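Local coordinates for protein enoyl-CoA hydratase (Mycobacterium avium subsp. paratuberculosis, PDB 4LK5) that probably catalyses the addition of water across the double bond of enoyl-CoA thioesters, at residues C[131-137]-C[151-157]; C[33-37]-C[62-67]; C[184-189]-C[207-211]. All coordinates share one frame; numbering follows the deposited sequence.

Contact 1. Residues C[131-137]-C[151-157]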
loop_
_atom_site.group_PDB
_atom_site.type_symbol
_atom_site.label_atom_id
_atom_site.label_comp_id
_atom_site.label_asym_id
_atom_site.label_seq_id
_atom_site.Cartn_x
_atom_site.Cartn_y
_atom_site.Cartn_z
ATOM N N PRO C 131 -3.839 7.330 -20.799
ATOM C CA PRO C 131 -2.858 7.621 -19.759
ATOM C C PRO C 131 -2.847 9.108 -19.467
ATOM O O PRO C 131 -2.877 9.913 -20.399
ATOM C CB PRO C 131 -1.548 7.178 -20.398
ATOM C CG PRO C 131 -1.953 6.055 -21.287
ATOM C CD PRO C 131 -3.265 6.509 -21.875
ATOM N N VAL C 132 -2.854 9.464 -18.187
ATOM C CA VAL C 132 -2.774 10.854 -17.771
ATOM C C VAL C 132 -1.471 11.080 -17.023
ATOM O O VAL C 132 -1.207 10.394 -16.044
ATOM C CB VAL C 132 -3.946 11.219 -16.864
ATOM C CG1 VAL C 132 -3.775 12.654 -16.367
ATOM C CG2 VAL C 132 -5.257 11.050 -17.610
ATOM N N VAL C 133 -0.661 12.038 -17.485
ATOM C CA VAL C 133 0.685 12.226 -16.980
ATOM C C VAL C 133 0.829 13.515 -16.229
ATOM O O VAL C 133 0.515 14.543 -16.777
ATOM C CB VAL C 133 1.722 12.309 -18.104
ATOM C CG1 VAL C 133 3.137 12.335 -17.493
ATOM C CG2 VAL C 133 1.581 11.159 -19.067
ATOM N N ALA C 134 1.333 13.452 -14.995
ATOM C CA ALA C 134 1.663 14.621 -14.211
ATOM C C ALA C 134 3.146 14.949 -14.274
ATOM O O ALA C 134 4.000 14.134 -13.965
ATOM C CB ALA C 134 1.241 14.446 -12.765
ATOM N N VAL C 135 3.425 16.186 -14.629
ATOM C CA VAL C 135 4.750 16.653 -14.934
ATOM C C VAL C 135 5.129 17.655 -13.873
ATOM O O VAL C 135 4.723 18.789 -13.938
ATOM C CB VAL C 135 4.742 17.374 -16.299
ATOM C CG1 VAL C 135 6.119 17.950 -16.601
ATOM C CG2 VAL C 135 4.291 16.427 -17.393
ATOM N N VAL C 136 5.919 17.238 -12.904
ATOM C CA VAL C 136 6.111 18.016 -11.700
ATOM C C VAL C 136 7.537 18.601 -11.693
ATOM O O VAL C 136 8.466 17.896 -11.351
ATOM C CB VAL C 136 5.786 17.121 -10.478
ATOM C CG1 VAL C 136 5.843 17.896 -9.179
ATOM C CG2 VAL C 136 4.387 16.533 -10.621
ATOM N N GLN C 137 7.704 19.868 -12.107
ATOM C CA GLN C 137 9.069 20.453 -12.243
ATOM C C GLN C 137 9.476 21.134 -10.960
ATOM O O GLN C 137 10.651 21.358 -10.752
ATOM C CB GLN C 137 9.284 21.470 -13.405
ATOM C CG GLN C 137 8.213 21.622 -14.477
ATOM C CD GLN C 137 6.999 22.383 -13.968
ATOM O OE1 GLN C 137 7.104 23.361 -13.189
ATOM N NE2 GLN C 137 5.812 21.910 -14.387
ATOM N N CYS C 151 -3.282 11.177 -11.015
ATOM C CA CYS C 151 -2.815 10.813 -12.346
ATOM C C CYS C 151 -2.284 9.364 -12.370
ATOM O O CYS C 151 -2.282 8.669 -11.344
ATOM C CB CYS C 151 -1.803 11.840 -12.817
ATOM S SG CYS C 151 -2.564 13.493 -12.950
ATOM N N ASP C 152 -1.866 8.907 -13.543
ATOM C CA ASP C 152 -1.414 7.518 -13.754
ATOM C C ASP C 152 0.101 7.389 -13.707
ATOM O O ASP C 152 0.682 6.367 -13.305
ATOM C CB ASP C 152 -1.900 7.071 -15.119
ATOM C CG ASP C 152 -3.411 7.195 -15.252
ATOM O OD1 ASP C 152 -4.145 6.711 -14.342
ATOM O OD2 ASP C 152 -3.861 7.807 -16.234
ATOM N N VAL C 153 0.739 8.449 -14.141
ATOM C CA VAL C 153 2.163 8.493 -14.216
ATOM C C VAL C 153 2.551 9.828 -13.616
ATOM O O VAL C 153 1.957 10.847 -13.959
ATOM C CB VAL C 153 2.593 8.395 -15.701
ATOM C CG1 VAL C 153 4.058 8.740 -15.862
ATOM C CG2 VAL C 153 2.311 7.004 -16.214
ATOM N N VAL C 154 3.512 9.818 -12.706
ATOM C CA VAL C 154 4.009 11.058 -12.141
ATOM C C VAL C 154 5.513 11.172 -12.356
ATOM O O VAL C 154 6.284 10.422 -11.792
ATOM C CB VAL C 154 3.636 11.169 -10.659
ATOM C CG1 VAL C 154 3.992 12.534 -10.089
ATOM C CG2 VAL C 154 2.161 10.917 -10.495
ATOM N N LEU C 155 5.908 12.126 -13.200
ATOM C CA LEU C 155 7.310 12.412 -13.498
ATOM C C LEU C 155 7.726 13.653 -12.722
ATOM O O LEU C 155 7.105 14.690 -12.825
ATOM C CB LEU C 155 7.471 12.668 -14.986
ATOM C CG LEU C 155 7.560 11.491 -15.989
ATOM C CD1 LEU C 155 7.108 10.160 -15.458
ATOM C CD2 LEU C 155 6.826 11.820 -17.262
ATOM N N ALA C 156 8.775 13.513 -11.930
ATOM C CA ALA C 156 9.289 14.584 -11.133
ATOM C C ALA C 156 10.748 14.966 -11.485
ATOM O O ALA C 156 11.560 14.123 -11.880
ATOM C CB ALA C 156 9.184 14.204 -9.672
ATOM N N SER C 157 11.026 16.267 -11.378
ATOM C CA SER C 157 12.369 16.824 -11.344
ATOM C C SER C 157 13.006 16.618 -9.976
ATOM O O SER C 157 12.317 16.587 -8.944
ATOM C CB SER C 157 12.301 18.332 -11.602
ATOM O OG SER C 157 13.522 18.959 -11.249
#
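Val-136 and Leu-155 make the shortest sound backbone bond of this parallel strand pair, with Val-136 N 2.8 Å from Leu-155 O. Ala-134 is held at both ends of its backbone: its N bonds to Val-153 O at 2.9 Å, and its O accepts Leu-155 N. The same pattern continues at Val-136, whose O takes Ser-157 N at 3.0 Å. At the start of the pairing Val-132 O is shared, accepting Asp-152 N at 3.0 Å and, more weakly, Val-153 N. Asp-152 OD2 also faces Val-132 N, although the position of that oxygen is doubtful. Next to it, Arg-187 of the second subunit hydrogen-bonds to Cys-151 O.

Apolar packing divides between the two faces of the sheet. On that of Val-133 and Leu-155, CG1 of the valine meets CD2 of the leucine at 3.7 Å, their side chains crossing at a slant. Val-133 CG1 swings to the carbonyl side, opposite its own N (chi1 -173°), and thereby also comes beside Val-153 CG1. On the other face the sulfur of Cys-151 lies 3.9 Å from Ala-134 CB, and Val-136 CG2 rests against Val-154 CG1 at 4.1 Å.

Both strands belong to the main sheet of the crotonase fold expected of this family, and a beta-alpha-beta crossover joins them through helix 143-150, with the short strand 139-141 leading into it. Strand 82-87 bonds to the far edge of 132-136, Thr-212 bonds to Val-154, and helix 217-233 packs on Val-133, Val-135 and Leu-155.

Contact 2. Residues C[33-37]-C[62-67]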
loop_
_atom_site.group_PDB
_atom_site.type_symbol
_atom_site.label_atom_id
_atom_site.label_comp_id
_atom_site.label_asym_id
_atom_site.label_seq_id
_atom_site.Cartn_x
_atom_site.Cartn_y
_atom_site.Cartn_z
ATOM N N PRO C 33 -12.171 28.243 -22.985
ATOM C CA PRO C 33 -11.538 29.584 -23.006
ATOM C C PRO C 33 -11.377 30.177 -21.597
ATOM O O PRO C 33 -12.298 30.827 -21.102
ATOM C CB PRO C 33 -12.528 30.408 -23.832
ATOM C CG PRO C 33 -13.855 29.750 -23.545
ATOM C CD PRO C 33 -13.581 28.265 -23.414
ATOM N N VAL C 34 -10.230 29.955 -20.941
ATOM C CA VAL C 34 -10.125 30.260 -19.501
ATOM C C VAL C 34 -8.839 30.983 -19.067
ATOM O O VAL C 34 -7.723 30.598 -19.416
ATOM C CB VAL C 34 -10.294 28.963 -18.656
ATOM C CG1 VAL C 34 -10.156 29.255 -17.161
ATOM C CG2 VAL C 34 -11.638 28.286 -18.946
ATOM N N ALA C 35 -9.009 32.012 -18.250
ATOM C CA ALA C 35 -7.896 32.842 -17.862
ATOM C C ALA C 35 -7.000 32.135 -16.839
ATOM O O ALA C 35 -7.471 31.708 -15.785
ATOM C CB ALA C 35 -8.402 34.157 -17.303
ATOM N N GLY C 36 -5.707 32.043 -17.155
ATOM C CA GLY C 36 -4.705 31.423 -16.278
ATOM C C GLY C 36 -4.431 29.970 -16.646
ATOM O O GLY C 36 -3.673 29.288 -15.950
ATOM N N LEU C 37 -5.038 29.493 -17.738
ATOM C CA LEU C 37 -5.015 28.076 -18.076
ATOM C C LEU C 37 -4.957 27.812 -19.579
ATOM O O LEU C 37 -5.935 28.052 -20.300
ATOM C CB LEU C 37 -6.250 27.362 -17.512
ATOM C CG LEU C 37 -6.255 25.852 -17.806
ATOM C CD1 LEU C 37 -5.278 25.168 -16.871
ATOM C CD2 LEU C 37 -7.634 25.206 -17.713
ATOM N N PRO C 62 -12.652 29.475 -11.154
ATOM C CA PRO C 62 -12.720 29.428 -12.628
ATOM C C PRO C 62 -11.719 28.444 -13.250
ATOM O O PRO C 62 -12.071 27.666 -14.136
ATOM C CB PRO C 62 -12.382 30.869 -13.051
ATOM C CG PRO C 62 -12.306 31.690 -11.778
ATOM C CD PRO C 62 -12.833 30.853 -10.652
ATOM N N VAL C 63 -10.489 28.469 -12.760
ATOM C CA VAL C 63 -9.429 27.596 -13.275
ATOM C C VAL C 63 -9.589 26.111 -12.924
ATOM O O VAL C 63 -9.358 25.251 -13.783
ATOM C CB VAL C 63 -8.039 28.107 -12.834
ATOM C CG1 VAL C 63 -7.011 26.995 -12.774
ATOM C CG2 VAL C 63 -7.565 29.185 -13.796
ATOM N N ILE C 64 -9.961 25.816 -11.682
ATOM C CA ILE C 64 -10.279 24.454 -11.277
ATOM C C ILE C 64 -11.406 23.953 -12.164
ATOM O O ILE C 64 -11.346 22.831 -12.661
ATOM C CB ILE C 64 -10.684 24.361 -9.779
ATOM C CG1 ILE C 64 -9.465 24.426 -8.870
ATOM C CG2 ILE C 64 -11.372 23.045 -9.456
ATOM C CD1 ILE C 64 -9.788 24.869 -7.447
ATOM N N THR C 65 -12.446 24.767 -12.341
ATOM C CA THR C 65 -13.548 24.438 -13.267
ATOM C C THR C 65 -13.051 24.140 -14.682
ATOM O O THR C 65 -13.616 23.304 -15.384
ATOM C CB THR C 65 -14.612 25.568 -13.295
ATOM O OG1 THR C 65 -15.203 25.680 -11.986
ATOM C CG2 THR C 65 -15.735 25.297 -14.392
ATOM N N GLY C 66 -11.955 24.790 -15.066
ATOM C CA GLY C 66 -11.417 24.644 -16.406
ATOM C C GLY C 66 -10.748 23.314 -16.666
ATOM O O GLY C 66 -10.998 22.675 -17.694
ATOM N N ILE C 67 -9.878 22.913 -15.734
ATOM C CA ILE C 67 -9.145 21.636 -15.803
ATOM C C ILE C 67 -10.180 20.514 -15.756
ATOM O O ILE C 67 -10.162 19.593 -16.564
ATOM C CB ILE C 67 -8.172 21.494 -14.602
ATOM C CG1 ILE C 67 -7.096 22.576 -14.625
ATOM C CG2 ILE C 67 -7.494 20.126 -14.558
ATOM C CD1 ILE C 67 -6.808 23.093 -13.244
#
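Leu-37 and Ile-67 carry the purely apolar part of this contact: CD1 of the leucine lies 3.9 Å from CG1 of the isoleucine, the two side chains crossing at about a right angle. Extension of Leu-37 away from its own N (chi1 -178°) sends the branched end over the helix. A second hydrophobic patch forms where Val-63 CG2 faces the turn, 4.2 Å from Val-34 CG1 and 4.3 Å from Leu-37 CB.

Side chains also press directly on backbone. Because Gly-66 has no side chain, Leu-37 CD2 can settle on the helix itself, 3.8 Å from Gly-66 C and equally near Ile-67 N. The approach comes from a type II beta turn spanning Val-34 to Leu-37, which folds the chain back just before it enters edge strand 37-41; Gly-36 takes the positive phi of its third position. Closure of the turn by Leu-37 N to Val-34 O is weak, while Gly-36 has a further backbone bond to Asn-51.

No hydrogen bond links the segments. Contacts between carbon and carbonyl oxygen complete the interface: Ala-35 O sits tightly against Val-63 CG2 at 3.2 Å, and Val-34 CG1 lies 3.9 Å from Pro-62 O. Beyond helix 61-76, helix 113-127 packs on Ile-64 and Ile-67.

Contact 3. Residues C[184-189]-C[207-211]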
loop_
_atom_site.group_PDB
_atom_site.type_symbol
_atom_site.label_atom_id
_atom_site.label_comp_id
_atom_site.label_asym_id
_atom_site.label_seq_id
_atom_site.Cartn_x
_atom_site.Cartn_y
_atom_site.Cartn_z
ATOM N N ALA C 184 -0.861 4.727 -2.834
ATOM C CA ALA C 184 0.480 4.575 -3.393
ATOM C C ALA C 184 1.511 4.165 -2.331
ATOM O O ALA C 184 2.272 3.256 -2.564
ATOM C CB ALA C 184 0.900 5.839 -4.091
ATOM N N VAL C 185 1.492 4.790 -1.153
ATOM C CA VAL C 185 2.576 4.650 -0.195
ATOM C C VAL C 185 2.179 3.974 1.128
ATOM O O VAL C 185 3.045 3.795 1.995
ATOM C CB VAL C 185 3.214 6.048 0.121
ATOM C CG1 VAL C 185 3.820 6.666 -1.115
ATOM C CG2 VAL C 185 2.206 7.021 0.715
ATOM N N GLY C 186 0.893 3.632 1.297
ATOM C CA GLY C 186 0.382 3.030 2.533
ATOM C C GLY C 186 -0.073 4.011 3.648
ATOM O O GLY C 186 0.184 5.198 3.642
ATOM N N ARG C 187 -0.744 3.462 4.637
ATOM C CA ARG C 187 -1.360 4.231 5.673
ATOM C C ARG C 187 -0.420 5.080 6.578
ATOM O O ARG C 187 -0.723 6.248 6.847
ATOM C CB ARG C 187 -2.137 3.260 6.530
ATOM C CG ARG C 187 -2.849 3.926 7.663
ATOM C CD ARG C 187 -3.725 2.959 8.410
ATOM N NE ARG C 187 -4.203 3.683 9.553
ATOM C CZ ARG C 187 -3.569 3.753 10.710
ATOM N NH1 ARG C 187 -2.453 3.077 10.899
ATOM N NH2 ARG C 187 -4.091 4.475 11.685
ATOM N N ILE C 188 0.690 4.515 7.065
ATOM C CA ILE C 188 1.547 5.234 8.021
ATOM C C ILE C 188 2.134 6.486 7.362
ATOM O O ILE C 188 2.138 7.596 7.953
ATOM C CB ILE C 188 2.666 4.309 8.574
ATOM C CG1 ILE C 188 2.087 3.267 9.505
ATOM C CG2 ILE C 188 3.742 5.069 9.332
ATOM C CD1 ILE C 188 1.147 3.807 10.567
ATOM N N ARG C 189 2.609 6.308 6.135
ATOM C CA ARG C 189 3.109 7.418 5.348
ATOM C C ARG C 189 2.057 8.469 4.970
ATOM O O ARG C 189 2.350 9.667 4.983
ATOM C CB ARG C 189 3.816 6.876 4.107
ATOM C CG ARG C 189 5.230 6.407 4.476
ATOM C CD ARG C 189 5.900 5.712 3.333
ATOM N NE ARG C 189 7.329 5.576 3.561
ATOM C CZ ARG C 189 8.102 4.607 3.059
ATOM N NH1 ARG C 189 7.571 3.632 2.301
ATOM N NH2 ARG C 189 9.417 4.601 3.326
ATOM N N ALA C 207 11.415 6.702 -3.639
ATOM C CA ALA C 207 11.692 5.573 -2.754
ATOM C C ALA C 207 10.429 5.089 -2.090
ATOM O O ALA C 207 10.258 3.895 -1.888
ATOM C CB ALA C 207 12.713 5.968 -1.690
ATOM N N TRP C 208 9.552 6.026 -1.733
ATOM C CA TRP C 208 8.269 5.715 -1.094
ATOM C C TRP C 208 7.239 5.034 -2.003
ATOM O O TRP C 208 6.246 4.509 -1.513
ATOM C CB TRP C 208 7.628 7.007 -0.596
ATOM C CG TRP C 208 8.160 7.526 0.720
ATOM C CD1 TRP C 208 9.361 7.212 1.321
ATOM C CD2 TRP C 208 7.524 8.487 1.572
ATOM N NE1 TRP C 208 9.484 7.891 2.503
ATOM C CE2 TRP C 208 8.387 8.693 2.680
ATOM C CE3 TRP C 208 6.305 9.188 1.511
ATOM C CZ2 TRP C 208 8.062 9.569 3.730
ATOM C CZ3 TRP C 208 5.981 10.045 2.529
ATOM C CH2 TRP C 208 6.852 10.224 3.645
ATOM N N GLY C 209 7.440 5.091 -3.315
ATOM C CA GLY C 209 6.414 4.689 -4.293
ATOM C C GLY C 209 5.401 5.765 -4.651
ATOM O O GLY C 209 4.325 5.456 -5.150
ATOM N N LEU C 210 5.730 7.031 -4.411
ATOM C CA LEU C 210 4.771 8.110 -4.635
ATOM C C LEU C 210 4.813 8.623 -6.055
ATOM O O LEU C 210 3.838 9.224 -6.499
ATOM C CB LEU C 210 5.032 9.305 -3.697
ATOM C CG LEU C 210 4.003 10.443 -3.614
ATOM C CD1 LEU C 210 2.728 9.932 -2.996
ATOM C CD2 LEU C 210 4.495 11.616 -2.771
ATOM N N VAL C 211 5.945 8.444 -6.756
ATOM C CA VAL C 211 6.062 8.901 -8.153
ATOM C C VAL C 211 6.753 7.896 -9.041
ATOM O O VAL C 211 7.427 6.982 -8.587
ATOM C CB VAL C 211 6.800 10.248 -8.302
ATOM C CG1 VAL C 211 6.164 11.300 -7.399
ATOM C CG2 VAL C 211 8.278 10.112 -7.988
#
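Arg-189 NH2 lies 3.3 Å from Trp-208 CD1 and also gives a weak hydrogen bond to Ala-207 O of the third subunit. The guanidinium lies over one face of the five-membered ring of the indole, planes 28° apart, with CZ 3.6 Å from the ring centroid: a cation-pi stack. Its stem joins in, for CD makes a CH-pi contact with the same ring at 3.8 Å. The chain, extended from CG to NE, runs over the indole, leaving CB and CG near Trp-208 CZ3. Stacked in this way, the group still reaches the adjoining subunit through NH2, though weakly.

Val-185 fills the second half of the contact. Its CG1, the branch opposite the carbonyl carbon, touches Trp-208 O at 3.3 Å and both Trp-208 CB and Leu-210 CB at 3.9 Å. Gly-209, which ends helix 202-208 in a Schellman motif with positive phi, turns the chain here, and its O meets Ala-184 CB at 3.6 Å; Ile-188 of the second subunit also packs on Ala-184. Gly-186 makes the break between helices 177-185 and 187-195; Gln-192 and Met-193 of the latter pack on Trp-208, and strand 200-201 offers Leu-200 to Trp-208 and Leu-210.

Contact 1 is the buried centre of the set, built from regular backbone hydrogen bonds between neighbouring strands of the main sheet. Contacts 2 and 3 have no hydrogen bond between their segments and lie on opposite sides of the chain's centre, about 30 Å apart between their own centres. Contact 2, partly exposed and untouched by other subunits, packs a turn on a helix through aliphatic groups and bare backbone. Contact 3 is buried and relies on a charged group stacked on an indole beside the subunit interface. The three join different elements, yet contacts 1 and 3 meet at Val-154 and Val-211, and Arg-187 of contact 3 reaches Cys-151 of contact 1 in a neighbouring subunit of the trimer.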